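Local structure of muconate cycloisomerase (Azorhizobium caulinodans, 3MY9) at residues F14-P19 / L367-I373. The protein belongs to the enolase superfamily, pairing an N-terminal capping domain with a TIM-barrel-like C-terminal domain, and carries magnesium ions in this model. Residues are numbered along the deposited sequence; the frame is centred on the assembly and turned at random.
Sequences FLVESP and LRGNAKI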
loop_
_atom_site.group_PDB
_atom_site.type_symbol
_atom_site.label_atom_id
_atom_site.label_comp_id
_atom_site.label_asym_id
_atom_site.label_seq_id
_atom_site.Cartn_x
_atom_site.Cartn_y
_atom_site.Cartn_z
ATOM N N PHE A 14 50.092 14.772 4.728
ATOM C CA PHE A 14 50.980 14.042 5.631
ATOM C C PHE A 14 50.371 12.707 6.005
ATOM O O PHE A 14 49.218 12.652 6.455
ATOM C CB PHE A 14 51.213 14.828 6.916
ATOM C CG PHE A 14 51.912 16.135 6.717
ATOM C CD1 PHE A 14 53.293 16.221 6.833
ATOM C CD2 PHE A 14 51.198 17.287 6.433
ATOM C CE1 PHE A 14 53.944 17.424 6.671
ATOM C CE2 PHE A 14 51.851 18.501 6.260
ATOM C CZ PHE A 14 53.223 18.566 6.385
ATOM N N LEU A 15 51.128 11.634 5.810
ATOM C CA LEU A 15 50.783 10.346 6.397
ATOM C C LEU A 15 51.575 10.289 7.696
ATOM O O LEU A 15 52.810 10.352 7.666
ATOM C CB LEU A 15 51.156 9.184 5.464
ATOM C CG LEU A 15 50.484 7.830 5.748
ATOM C CD1 LEU A 15 50.893 6.761 4.724
ATOM C CD2 LEU A 15 50.806 7.359 7.151
ATOM N N VAL A 16 50.872 10.202 8.827
ATOM C CA VAL A 16 51.523 10.158 10.141
ATOM C C VAL A 16 51.154 8.892 10.890
ATOM O O VAL A 16 50.080 8.325 10.682
ATOM C CB VAL A 16 51.135 11.358 11.036
ATOM C CG1 VAL A 16 51.541 12.654 10.387
ATOM C CG2 VAL A 16 49.644 11.357 11.333
ATOM N N GLU A 17 52.058 8.464 11.763
ATOM C CA GLU A 17 51.800 7.375 12.692
ATOM C C GLU A 17 51.579 8.040 14.049
ATOM O O GLU A 17 52.294 8.977 14.394
ATOM C CB GLU A 17 53.001 6.423 12.740
ATOM C CG GLU A 17 52.632 4.950 12.895
ATOM C CD GLU A 17 53.829 4.054 13.235
ATOM O OE1 GLU A 17 53.617 2.845 13.480
ATOM O OE2 GLU A 17 54.976 4.546 13.265
ATOM N N SER A 18 50.593 7.572 14.807
ATOM C CA SER A 18 50.324 8.108 16.146
ATOM C C SER A 18 50.199 6.975 17.159
ATOM O O SER A 18 49.657 5.916 16.833
ATOM C CB SER A 18 49.045 8.950 16.144
ATOM O OG SER A 18 49.256 10.178 15.475
ATOM N N PRO A 19 50.692 7.190 18.394
ATOM C CA PRO A 19 50.647 6.103 19.364
ATOM C C PRO A 19 49.314 6.014 20.101
ATOM O O PRO A 19 48.668 7.034 20.355
ATOM C CB PRO A 19 51.791 6.445 20.332
ATOM C CG PRO A 19 52.012 7.917 20.205
ATOM C CD PRO A 19 51.289 8.409 18.967
ATOM N N LEU A 367 53.566 18.806 15.313
ATOM C CA LEU A 367 53.339 17.772 14.302
ATOM C C LEU A 367 54.495 16.775 14.193
ATOM O O LEU A 367 54.289 15.569 14.334
ATOM C CB LEU A 367 53.085 18.407 12.932
ATOM C CG LEU A 367 52.936 17.442 11.750
ATOM C CD1 LEU A 367 52.040 16.253 12.093
ATOM C CD2 LEU A 367 52.404 18.174 10.532
ATOM N N ARG A 368 55.704 17.275 13.944
ATOM C CA ARG A 368 56.861 16.398 13.689
ATOM C C ARG A 368 57.494 15.821 14.962
ATOM O O ARG A 368 58.473 15.074 14.878
ATOM C CB ARG A 368 57.931 17.136 12.868
ATOM C CG ARG A 368 57.471 17.544 11.471
ATOM C CD ARG A 368 58.629 18.092 10.636
ATOM N NE ARG A 368 58.146 18.771 9.431
ATOM C CZ ARG A 368 58.007 18.214 8.229
ATOM N NH1 ARG A 368 58.324 16.938 8.015
ATOM N NH2 ARG A 368 57.542 18.949 7.222
ATOM N N GLY A 369 56.943 16.174 16.124
ATOM C CA GLY A 369 57.451 15.701 17.411
ATOM C C GLY A 369 56.479 14.848 18.204
ATOM O O GLY A 369 56.845 14.320 19.255
ATOM N N ASN A 370 55.240 14.724 17.720
ATOM C CA ASN A 370 54.234 13.860 18.355
ATOM C C ASN A 370 53.661 12.781 17.434
ATOM O O ASN A 370 52.939 11.912 17.896
ATOM C CB ASN A 370 53.115 14.705 18.968
ATOM C CG ASN A 370 53.622 15.629 20.071
ATOM O OD1 ASN A 370 54.471 15.242 20.878
ATOM N ND2 ASN A 370 53.112 16.853 20.105
ATOM N N ALA A 371 54.010 12.821 16.150
ATOM C CA ALA A 371 53.666 11.758 15.209
ATOM C C ALA A 371 54.857 11.438 14.301
ATOM O O ALA A 371 55.625 12.336 13.943
ATOM C CB ALA A 371 52.476 12.176 14.378
ATOM N N LYS A 372 55.008 10.163 13.934
ATOM C CA LYS A 372 56.084 9.730 13.024
ATOM C C LYS A 372 55.612 9.783 11.570
ATOM O O LYS A 372 54.703 9.057 11.172
ATOM C CB LYS A 372 56.573 8.314 13.365
ATOM C CG LYS A 372 57.422 8.220 14.635
ATOM C CD LYS A 372 58.192 6.901 14.712
ATOM C CE LYS A 372 58.924 6.756 16.044
ATOM N NZ LYS A 372 60.008 5.731 16.000
ATOM N N ILE A 373 56.260 10.637 10.784
ATOM C CA ILE A 373 55.826 10.963 9.429
ATOM C C ILE A 373 56.360 9.989 8.376
ATOM O O ILE A 373 57.569 9.948 8.113
ATOM C CB ILE A 373 56.321 12.367 9.034
ATOM C CG1 ILE A 373 55.752 13.423 9.977
ATOM C CG2 ILE A 373 55.956 12.692 7.587
ATOM C CD1 ILE A 373 56.315 14.793 9.712
#
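Two torsions bring Phe14 and Leu367 together: the Phe14 ring swings beside its own backbone N, with CG anti to the carbonyl carbon (chi1 -64°), while Leu367 CG lies anti to its N (chi1 176°), directing the branched end toward Phe14, where CD2 comes over the ring. That methyl sits 4.1 Å from the Phe14 ring centroid, only 3° off the normal, a CH-pi contact centred on the face. Arg368 meets the same ring differently: its extended chain brings NH2 to the edge, in the ring plane and 3.9 Å from Phe14 CE1, with the guanidinium turned steeply against the ring. The charge itself is engaged elsewhere, since Arg368 NE forms a salt bridge to Glu364. Further along, Val16 CG1 touches Leu367 CD1 at 4.0 Å, and the Ala371 methyl points toward strand 8-21, with its CB 3.7 Å from Val16 CB and close to Glu17 O. Leu39, Trp51 and Val338 also touch Leu367 in this apolar layer, and Trp51 touches Phe14 as well.

The backbones pair where Glu17 faces Lys372. Glu17 N donates to Lys372 O at 2.8 Å and Lys372 N returns a bond to Glu17 O at 3.0 Å, which identifies an antiparallel hydrogen-bonded pair; Val16 with Ile373 is the adjacent non-hydrogen-bonded pair. The Glu17 and Lys372 side chains run side by side in the same direction, but Glu17 OE2 and Lys372 NZ are 5.8 Å apart, not in contact, and any attraction is probably weak; Glu17 OE1 is hydrogen-bonded to Ser34. Helix 364-370 thus packs against strand 8-21 and is followed, through Ala371, by the short strand 372-373, by which the C-terminal end of the chain joins the antiparallel sheet of the N-terminal capping domain characteristic of the enolase superfamily.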